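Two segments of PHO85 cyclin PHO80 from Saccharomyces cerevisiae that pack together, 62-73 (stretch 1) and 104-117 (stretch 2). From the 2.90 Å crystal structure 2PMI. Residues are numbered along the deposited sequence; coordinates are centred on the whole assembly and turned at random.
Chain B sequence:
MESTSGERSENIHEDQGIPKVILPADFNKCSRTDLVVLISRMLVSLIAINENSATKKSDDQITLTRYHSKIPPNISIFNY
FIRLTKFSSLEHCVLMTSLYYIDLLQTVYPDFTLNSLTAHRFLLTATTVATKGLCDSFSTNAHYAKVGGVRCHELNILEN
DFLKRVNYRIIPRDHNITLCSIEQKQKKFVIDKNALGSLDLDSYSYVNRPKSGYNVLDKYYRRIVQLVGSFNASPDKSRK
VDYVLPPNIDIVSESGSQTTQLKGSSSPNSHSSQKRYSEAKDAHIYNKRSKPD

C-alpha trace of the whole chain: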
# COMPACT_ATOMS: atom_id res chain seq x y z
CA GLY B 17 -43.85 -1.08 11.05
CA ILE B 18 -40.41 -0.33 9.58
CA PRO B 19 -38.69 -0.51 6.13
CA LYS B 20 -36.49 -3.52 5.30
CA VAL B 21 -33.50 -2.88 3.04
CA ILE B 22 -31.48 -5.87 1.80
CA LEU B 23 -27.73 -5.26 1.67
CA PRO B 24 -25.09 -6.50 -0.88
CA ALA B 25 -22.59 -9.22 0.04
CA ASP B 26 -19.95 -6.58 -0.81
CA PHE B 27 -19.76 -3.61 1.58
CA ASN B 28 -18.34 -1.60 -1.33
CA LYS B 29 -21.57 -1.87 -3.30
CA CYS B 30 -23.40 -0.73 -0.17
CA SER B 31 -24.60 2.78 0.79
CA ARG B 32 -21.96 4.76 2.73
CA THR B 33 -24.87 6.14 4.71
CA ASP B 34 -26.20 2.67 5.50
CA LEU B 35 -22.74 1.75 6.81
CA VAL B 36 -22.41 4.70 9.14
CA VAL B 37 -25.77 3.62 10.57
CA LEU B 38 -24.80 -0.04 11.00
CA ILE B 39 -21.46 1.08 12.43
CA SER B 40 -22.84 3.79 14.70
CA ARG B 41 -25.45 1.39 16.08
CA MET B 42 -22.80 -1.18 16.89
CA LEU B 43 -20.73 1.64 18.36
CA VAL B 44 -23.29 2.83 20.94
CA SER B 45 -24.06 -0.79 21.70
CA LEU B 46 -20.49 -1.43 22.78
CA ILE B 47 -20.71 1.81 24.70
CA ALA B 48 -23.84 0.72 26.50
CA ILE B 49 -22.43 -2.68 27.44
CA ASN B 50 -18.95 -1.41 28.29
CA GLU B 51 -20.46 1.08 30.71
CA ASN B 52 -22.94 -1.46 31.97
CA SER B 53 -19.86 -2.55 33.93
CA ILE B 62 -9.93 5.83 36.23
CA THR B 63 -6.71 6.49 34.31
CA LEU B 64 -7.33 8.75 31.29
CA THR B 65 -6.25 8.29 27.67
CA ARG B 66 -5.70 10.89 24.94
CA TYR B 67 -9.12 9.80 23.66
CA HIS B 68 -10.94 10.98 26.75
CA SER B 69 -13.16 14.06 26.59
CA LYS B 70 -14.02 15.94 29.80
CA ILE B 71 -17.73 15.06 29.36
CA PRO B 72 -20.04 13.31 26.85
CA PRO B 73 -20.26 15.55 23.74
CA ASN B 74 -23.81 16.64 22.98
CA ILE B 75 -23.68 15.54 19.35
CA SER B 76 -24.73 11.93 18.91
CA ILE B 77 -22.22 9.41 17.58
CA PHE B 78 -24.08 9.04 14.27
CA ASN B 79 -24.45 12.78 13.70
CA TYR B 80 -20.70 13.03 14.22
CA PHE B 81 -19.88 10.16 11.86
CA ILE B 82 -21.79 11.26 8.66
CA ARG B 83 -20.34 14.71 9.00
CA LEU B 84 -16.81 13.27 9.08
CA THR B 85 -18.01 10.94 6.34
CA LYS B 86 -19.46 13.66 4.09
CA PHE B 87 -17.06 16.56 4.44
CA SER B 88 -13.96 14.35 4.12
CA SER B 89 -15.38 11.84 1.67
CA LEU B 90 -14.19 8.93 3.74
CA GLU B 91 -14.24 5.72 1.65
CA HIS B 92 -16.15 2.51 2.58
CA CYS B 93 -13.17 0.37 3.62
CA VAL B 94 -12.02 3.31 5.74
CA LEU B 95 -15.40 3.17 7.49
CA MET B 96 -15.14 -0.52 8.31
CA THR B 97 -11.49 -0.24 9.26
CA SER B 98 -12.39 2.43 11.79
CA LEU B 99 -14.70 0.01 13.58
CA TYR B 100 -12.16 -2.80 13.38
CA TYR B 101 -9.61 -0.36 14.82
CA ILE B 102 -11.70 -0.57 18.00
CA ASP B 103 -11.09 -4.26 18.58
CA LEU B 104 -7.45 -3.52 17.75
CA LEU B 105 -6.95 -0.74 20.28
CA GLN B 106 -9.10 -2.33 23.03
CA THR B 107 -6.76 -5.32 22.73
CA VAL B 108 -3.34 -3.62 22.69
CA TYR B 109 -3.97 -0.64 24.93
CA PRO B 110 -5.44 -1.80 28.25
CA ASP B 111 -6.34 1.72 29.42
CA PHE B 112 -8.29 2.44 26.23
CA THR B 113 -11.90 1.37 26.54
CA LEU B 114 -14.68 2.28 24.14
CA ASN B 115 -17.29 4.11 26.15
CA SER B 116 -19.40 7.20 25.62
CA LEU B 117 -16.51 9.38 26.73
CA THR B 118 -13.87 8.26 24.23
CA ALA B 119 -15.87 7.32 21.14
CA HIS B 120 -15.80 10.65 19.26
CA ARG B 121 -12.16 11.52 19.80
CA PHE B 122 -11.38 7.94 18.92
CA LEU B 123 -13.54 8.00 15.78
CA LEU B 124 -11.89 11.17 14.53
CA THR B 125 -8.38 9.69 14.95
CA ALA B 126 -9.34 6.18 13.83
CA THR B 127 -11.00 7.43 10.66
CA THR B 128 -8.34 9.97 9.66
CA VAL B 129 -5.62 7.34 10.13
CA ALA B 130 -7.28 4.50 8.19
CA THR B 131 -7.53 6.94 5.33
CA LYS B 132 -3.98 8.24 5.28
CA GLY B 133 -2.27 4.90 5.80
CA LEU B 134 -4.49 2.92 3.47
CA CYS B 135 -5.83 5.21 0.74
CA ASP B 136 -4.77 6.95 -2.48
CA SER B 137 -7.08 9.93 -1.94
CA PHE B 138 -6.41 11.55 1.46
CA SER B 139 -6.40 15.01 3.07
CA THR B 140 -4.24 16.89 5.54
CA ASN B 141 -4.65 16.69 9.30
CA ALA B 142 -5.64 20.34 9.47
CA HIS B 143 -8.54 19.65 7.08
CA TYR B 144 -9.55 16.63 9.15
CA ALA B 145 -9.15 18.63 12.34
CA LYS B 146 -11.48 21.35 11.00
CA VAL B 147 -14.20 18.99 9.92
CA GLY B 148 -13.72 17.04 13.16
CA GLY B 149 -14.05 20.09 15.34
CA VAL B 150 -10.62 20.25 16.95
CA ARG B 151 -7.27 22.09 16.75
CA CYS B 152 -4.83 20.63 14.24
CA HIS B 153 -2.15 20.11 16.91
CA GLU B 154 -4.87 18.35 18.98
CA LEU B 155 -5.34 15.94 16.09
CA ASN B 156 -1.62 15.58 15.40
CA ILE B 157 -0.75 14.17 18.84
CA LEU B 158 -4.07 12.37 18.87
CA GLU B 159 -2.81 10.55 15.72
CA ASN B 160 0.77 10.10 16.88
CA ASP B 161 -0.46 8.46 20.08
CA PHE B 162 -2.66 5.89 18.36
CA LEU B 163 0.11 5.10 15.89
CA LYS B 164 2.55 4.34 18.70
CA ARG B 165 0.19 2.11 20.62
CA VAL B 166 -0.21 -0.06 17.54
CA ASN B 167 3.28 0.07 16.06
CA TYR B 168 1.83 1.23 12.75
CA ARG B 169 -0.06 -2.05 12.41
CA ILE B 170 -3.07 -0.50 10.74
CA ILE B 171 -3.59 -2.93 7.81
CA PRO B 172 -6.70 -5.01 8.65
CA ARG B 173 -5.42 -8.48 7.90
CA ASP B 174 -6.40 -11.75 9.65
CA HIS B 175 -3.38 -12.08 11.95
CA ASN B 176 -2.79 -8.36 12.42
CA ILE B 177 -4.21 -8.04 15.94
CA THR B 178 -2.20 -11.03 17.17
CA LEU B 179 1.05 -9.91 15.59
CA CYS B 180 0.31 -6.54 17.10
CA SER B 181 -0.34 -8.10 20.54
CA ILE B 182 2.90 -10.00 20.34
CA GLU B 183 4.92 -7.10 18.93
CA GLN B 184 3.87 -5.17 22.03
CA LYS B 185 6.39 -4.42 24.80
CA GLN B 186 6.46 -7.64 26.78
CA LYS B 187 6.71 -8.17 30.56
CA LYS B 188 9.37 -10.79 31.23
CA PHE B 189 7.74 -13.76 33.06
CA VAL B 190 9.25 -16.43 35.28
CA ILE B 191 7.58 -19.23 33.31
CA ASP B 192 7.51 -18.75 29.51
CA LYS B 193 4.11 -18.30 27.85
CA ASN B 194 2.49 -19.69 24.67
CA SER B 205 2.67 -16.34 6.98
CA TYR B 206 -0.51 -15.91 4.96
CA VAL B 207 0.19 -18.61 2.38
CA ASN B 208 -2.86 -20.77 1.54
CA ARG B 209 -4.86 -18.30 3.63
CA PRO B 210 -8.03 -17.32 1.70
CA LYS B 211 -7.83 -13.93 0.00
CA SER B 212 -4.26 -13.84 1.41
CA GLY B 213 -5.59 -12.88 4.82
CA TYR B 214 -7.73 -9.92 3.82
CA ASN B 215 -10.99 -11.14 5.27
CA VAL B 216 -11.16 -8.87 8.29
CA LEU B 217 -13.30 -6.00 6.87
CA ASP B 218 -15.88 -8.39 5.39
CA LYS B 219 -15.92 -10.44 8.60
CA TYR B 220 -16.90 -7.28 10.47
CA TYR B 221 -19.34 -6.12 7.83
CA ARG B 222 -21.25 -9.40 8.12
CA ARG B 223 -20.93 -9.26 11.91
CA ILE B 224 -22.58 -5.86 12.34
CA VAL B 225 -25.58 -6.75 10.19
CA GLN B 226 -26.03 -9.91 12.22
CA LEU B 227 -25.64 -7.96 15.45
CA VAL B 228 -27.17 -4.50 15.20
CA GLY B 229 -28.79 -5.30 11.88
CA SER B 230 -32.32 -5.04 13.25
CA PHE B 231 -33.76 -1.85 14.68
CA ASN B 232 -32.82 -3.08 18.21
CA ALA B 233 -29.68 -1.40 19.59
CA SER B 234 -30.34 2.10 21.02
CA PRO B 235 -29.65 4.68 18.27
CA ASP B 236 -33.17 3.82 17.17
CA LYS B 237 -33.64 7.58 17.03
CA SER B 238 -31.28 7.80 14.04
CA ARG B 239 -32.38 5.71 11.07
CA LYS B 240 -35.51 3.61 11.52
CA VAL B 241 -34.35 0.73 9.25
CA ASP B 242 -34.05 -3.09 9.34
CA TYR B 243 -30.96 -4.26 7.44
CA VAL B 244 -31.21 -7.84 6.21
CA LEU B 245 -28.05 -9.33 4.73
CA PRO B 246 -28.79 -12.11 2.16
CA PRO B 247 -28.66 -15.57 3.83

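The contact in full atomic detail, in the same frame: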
# COMPACT_ATOMS: atom_id res chain seq x y z
N ILE B 62 -11.01 5.89 35.25
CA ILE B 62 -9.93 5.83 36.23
C ILE B 62 -8.72 6.56 35.65
O ILE B 62 -8.57 7.77 35.85
CB ILE B 62 -9.55 4.38 36.55
CG1 ILE B 62 -10.82 3.51 36.56
CG2 ILE B 62 -8.88 4.31 37.90
CD1 ILE B 62 -10.53 2.02 36.58
N THR B 63 -7.85 5.84 34.94
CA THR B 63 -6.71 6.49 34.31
C THR B 63 -7.02 6.84 32.84
O THR B 63 -7.28 5.98 32.00
CB THR B 63 -5.39 5.64 34.42
OG1 THR B 63 -4.50 5.98 33.34
CG2 THR B 63 -5.70 4.14 34.44
N LEU B 64 -7.01 8.15 32.58
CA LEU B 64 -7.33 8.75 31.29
C LEU B 64 -6.39 8.51 30.12
O LEU B 64 -5.17 8.39 30.28
CB LEU B 64 -7.46 10.26 31.48
CG LEU B 64 -8.40 10.66 32.61
CD1 LEU B 64 -8.20 12.13 32.95
CD2 LEU B 64 -9.83 10.36 32.22
N THR B 65 -6.98 8.47 28.92
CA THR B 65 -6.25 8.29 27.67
C THR B 65 -6.45 9.55 26.83
O THR B 65 -7.36 10.34 27.10
CB THR B 65 -6.79 7.12 26.86
OG1 THR B 65 -8.18 7.33 26.59
CG2 THR B 65 -6.59 5.81 27.60
N ARG B 66 -5.61 9.73 25.82
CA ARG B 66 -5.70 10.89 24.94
C ARG B 66 -7.10 10.99 24.33
O ARG B 66 -7.52 12.08 23.93
CB ARG B 66 -4.70 10.78 23.79
CG ARG B 66 -3.25 10.92 24.19
CD ARG B 66 -2.97 12.33 24.62
NE ARG B 66 -1.54 12.63 24.59
CZ ARG B 66 -1.03 13.81 24.91
NH1 ARG B 66 -1.84 14.79 25.29
NH2 ARG B 66 0.28 14.01 24.85
N TYR B 67 -7.79 9.86 24.27
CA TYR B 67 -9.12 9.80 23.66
C TYR B 67 -10.26 10.19 24.58
O TYR B 67 -11.43 10.14 24.19
CB TYR B 67 -9.36 8.40 23.10
CG TYR B 67 -8.14 7.84 22.42
CD1 TYR B 67 -7.23 7.04 23.11
CD2 TYR B 67 -7.84 8.17 21.09
CE1 TYR B 67 -6.07 6.58 22.51
CE2 TYR B 67 -6.67 7.72 20.48
CZ TYR B 67 -5.79 6.92 21.20
OH TYR B 67 -4.63 6.48 20.62
N HIS B 68 -9.93 10.59 25.79
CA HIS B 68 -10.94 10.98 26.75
C HIS B 68 -11.33 12.44 26.61
O HIS B 68 -10.46 13.30 26.49
CB HIS B 68 -10.46 10.72 28.18
CG HIS B 68 -10.78 9.35 28.69
ND1 HIS B 68 -10.00 8.26 28.40
CD2 HIS B 68 -11.83 8.89 29.39
CE1 HIS B 68 -10.56 7.18 28.90
NE2 HIS B 68 -11.68 7.53 29.51
N SER B 69 -12.63 12.70 26.65
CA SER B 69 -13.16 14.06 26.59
C SER B 69 -13.60 14.35 28.02
O SER B 69 -13.91 13.42 28.76
CB SER B 69 -14.38 14.11 25.66
OG SER B 69 -14.05 13.58 24.38
N LYS B 70 -13.62 15.62 28.43
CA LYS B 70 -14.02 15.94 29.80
C LYS B 70 -15.46 15.58 30.16
O LYS B 70 -15.78 15.43 31.34
CB LYS B 70 -13.77 17.42 30.12
CG LYS B 70 -12.35 17.71 30.61
CD LYS B 70 -12.29 18.91 31.58
CE LYS B 70 -12.71 20.23 30.93
NZ LYS B 70 -12.62 21.38 31.88
N ILE B 71 -16.32 15.43 29.15
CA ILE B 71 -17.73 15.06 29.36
C ILE B 71 -18.34 14.63 28.03
O ILE B 71 -17.90 15.07 26.96
CB ILE B 71 -18.57 16.24 29.91
CG1 ILE B 71 -18.44 17.45 28.99
CG2 ILE B 71 -18.14 16.62 31.31
CD1 ILE B 71 -19.12 18.66 29.53
N PRO B 72 -19.39 13.78 28.08
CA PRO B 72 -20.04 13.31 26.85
C PRO B 72 -20.47 14.45 25.91
O PRO B 72 -21.30 15.29 26.26
CB PRO B 72 -21.25 12.53 27.39
CG PRO B 72 -20.79 12.07 28.73
CD PRO B 72 -20.11 13.30 29.26
N PRO B 73 -19.90 14.49 24.69
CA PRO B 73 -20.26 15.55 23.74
C PRO B 73 -21.75 15.46 23.49
O PRO B 73 -22.33 14.37 23.53
CB PRO B 73 -19.45 15.18 22.50
CG PRO B 73 -18.25 14.53 23.07
CD PRO B 73 -18.86 13.63 24.12
N LEU B 104 -8.91 -3.50 17.77
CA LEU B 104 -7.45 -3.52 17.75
C LEU B 104 -6.87 -2.73 18.90
O LEU B 104 -5.90 -3.16 19.50
CB LEU B 104 -6.87 -2.96 16.44
CG LEU B 104 -5.32 -2.97 16.49
CD1 LEU B 104 -4.81 -4.30 15.95
CD2 LEU B 104 -4.74 -1.81 15.68
N LEU B 105 -7.44 -1.57 19.19
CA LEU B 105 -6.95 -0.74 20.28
C LEU B 105 -7.38 -1.32 21.63
O LEU B 105 -6.55 -1.40 22.55
CB LEU B 105 -7.47 0.69 20.13
CG LEU B 105 -6.71 1.76 20.93
CD1 LEU B 105 -5.27 1.75 20.47
CD2 LEU B 105 -7.32 3.15 20.74
N GLN B 106 -8.64 -1.75 21.76
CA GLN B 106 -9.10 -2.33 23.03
C GLN B 106 -8.21 -3.50 23.44
O GLN B 106 -8.07 -3.80 24.62
CB GLN B 106 -10.55 -2.84 22.96
CG GLN B 106 -11.64 -1.75 22.89
CD GLN B 106 -13.02 -2.20 23.41
OE1 GLN B 106 -13.47 -3.33 23.18
NE2 GLN B 106 -13.69 -1.29 24.09
N THR B 107 -7.62 -4.17 22.46
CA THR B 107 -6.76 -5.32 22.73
C THR B 107 -5.31 -4.98 23.07
O THR B 107 -4.70 -5.65 23.90
CB THR B 107 -6.75 -6.34 21.54
OG1 THR B 107 -7.94 -7.14 21.56
CG2 THR B 107 -5.54 -7.25 21.60
N VAL B 108 -4.75 -3.94 22.46
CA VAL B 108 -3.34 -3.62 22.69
C VAL B 108 -3.05 -2.34 23.47
O VAL B 108 -1.92 -1.81 23.46
CB VAL B 108 -2.59 -3.59 21.34
CG1 VAL B 108 -2.78 -4.93 20.63
CG2 VAL B 108 -3.11 -2.43 20.47
N TYR B 109 -4.08 -1.84 24.13
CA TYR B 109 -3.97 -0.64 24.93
C TYR B 109 -4.97 -0.83 26.05
O TYR B 109 -6.11 -0.36 25.98
CB TYR B 109 -4.32 0.60 24.10
CG TYR B 109 -4.10 1.90 24.84
CD1 TYR B 109 -3.22 1.96 25.90
CD2 TYR B 109 -4.75 3.07 24.46
CE1 TYR B 109 -2.98 3.13 26.57
CE2 TYR B 109 -4.51 4.26 25.14
CZ TYR B 109 -3.62 4.26 26.19
OH TYR B 109 -3.34 5.41 26.88
N PRO B 110 -4.56 -1.54 27.11
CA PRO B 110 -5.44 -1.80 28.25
C PRO B 110 -6.25 -0.60 28.72
O PRO B 110 -7.48 -0.71 28.83
CB PRO B 110 -4.48 -2.35 29.32
CG PRO B 110 -3.10 -1.94 28.83
CD PRO B 110 -3.21 -2.09 27.36
N ASP B 111 -5.60 0.53 28.97
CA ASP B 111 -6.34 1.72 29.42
C ASP B 111 -7.48 2.14 28.49
O ASP B 111 -8.55 2.49 28.96
CB ASP B 111 -5.38 2.90 29.59
CG ASP B 111 -4.53 2.78 30.84
OD1 ASP B 111 -3.56 3.56 30.98
OD2 ASP B 111 -4.84 1.91 31.68
N PHE B 112 -7.26 2.08 27.19
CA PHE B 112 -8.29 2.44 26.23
C PHE B 112 -9.53 1.56 26.26
O PHE B 112 -9.45 0.36 26.01
CB PHE B 112 -7.78 2.41 24.80
CG PHE B 112 -8.87 2.65 23.79
CD1 PHE B 112 -9.52 3.88 23.74
CD2 PHE B 112 -9.33 1.61 22.98
CE1 PHE B 112 -10.63 4.07 22.91
CE2 PHE B 112 -10.44 1.80 22.14
CZ PHE B 112 -11.09 3.03 22.11
N THR B 113 -10.68 2.15 26.52
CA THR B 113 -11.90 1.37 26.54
C THR B 113 -13.03 2.16 25.90
O THR B 113 -13.35 3.26 26.33
CB THR B 113 -12.30 1.00 27.95
OG1 THR B 113 -11.20 0.32 28.58
CG2 THR B 113 -13.53 0.10 27.91
N LEU B 114 -13.62 1.59 24.85
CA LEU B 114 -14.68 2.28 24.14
C LEU B 114 -15.89 2.50 25.04
O LEU B 114 -16.55 1.56 25.46
CB LEU B 114 -15.11 1.48 22.90
CG LEU B 114 -16.27 2.06 22.09
CD1 LEU B 114 -15.89 3.42 21.55
CD2 LEU B 114 -16.63 1.12 20.95
N ASN B 115 -16.14 3.76 25.34
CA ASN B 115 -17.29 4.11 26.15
C ASN B 115 -17.68 5.51 25.71
O ASN B 115 -16.87 6.23 25.10
CB ASN B 115 -16.95 4.06 27.65
CG ASN B 115 -15.90 5.08 28.06
OD1 ASN B 115 -16.09 6.28 27.92
ND2 ASN B 115 -14.79 4.59 28.57
N SER B 116 -18.92 5.89 26.01
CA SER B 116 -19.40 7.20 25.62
C SER B 116 -18.64 8.32 26.29
O SER B 116 -19.23 9.18 26.94
CB SER B 116 -20.88 7.34 25.93
OG SER B 116 -21.09 7.52 27.31
N LEU B 117 -17.32 8.33 26.15
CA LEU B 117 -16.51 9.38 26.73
C LEU B 117 -15.22 9.41 25.95
O LEU B 117 -14.41 10.33 26.10
CB LEU B 117 -16.22 9.09 28.20
CG LEU B 117 -15.93 10.29 29.09
CD1 LEU B 117 -17.08 11.28 29.01
CD2 LEU B 117 -15.74 9.83 30.53

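Stretch 1 has no regular helix or strand. Stretch 2 begins with the last part of a helix and continues as loop. The two run side by side, with Thr65 nearest Phe112 and Pro72 nearest Leu117 by CA position. Together they bury 623 Å² of surface.

At the start of stretch 1, Thr63 lies at the margin of the contact. Its OG1 is 3.5 Å from OD1 of Asp111, a loose polar approach. The CA-to-CB bond of Leu64 points away, though the end of its side chain comes back nearer, without contact.

Thr65 points toward stretch 2 and is buried. Its CG2 packs 3.4 Å from OH of Tyr109 and 3.7 Å from CB of Asp111. Its hydroxyl serves its own stretch instead: OG1 of Thr65 and ND1 of His68 form a 2.7 Å hydrogen bond. Thr65 also opens a type I beta turn, closed by a 2.9 Å hydrogen bond from N of His68 to O of Thr65.

Tyr67, within the turn, has its CA-to-CB bond toward stretch 2, and its ring packs against Leu105, Tyr109 and Phe112. CD2 of Leu105 lies over one face of its ring, 4.1 Å from CE1 of Tyr67. Tyr109 meets the ring edge to edge, with CE2 of Tyr109 3.8 Å from CE1 of Tyr67. The Phe112 ring sits obliquely, its plane at 72° to that of Tyr67.

His68 turns its ring edge to Leu117, with the two CD2 atoms of His68 and Leu117 4.2 Å apart. Its backbone adds a CA-H...O contact, 3.6 Å from CA of His68 to O of Leu117.

The same carbonyl accepts the one hydrogen bond between the stretches, 3.0 Å from N of Ser69 to O of Leu117. The 158° angle at the hydrogen is favourable.

Lys70 and Ile71 point away. Pro72 ends the contact by apolar packing, its CD 3.7 Å from CD1 of Leu117. Leu117 is the most heavily covered residue of the pair of stretches.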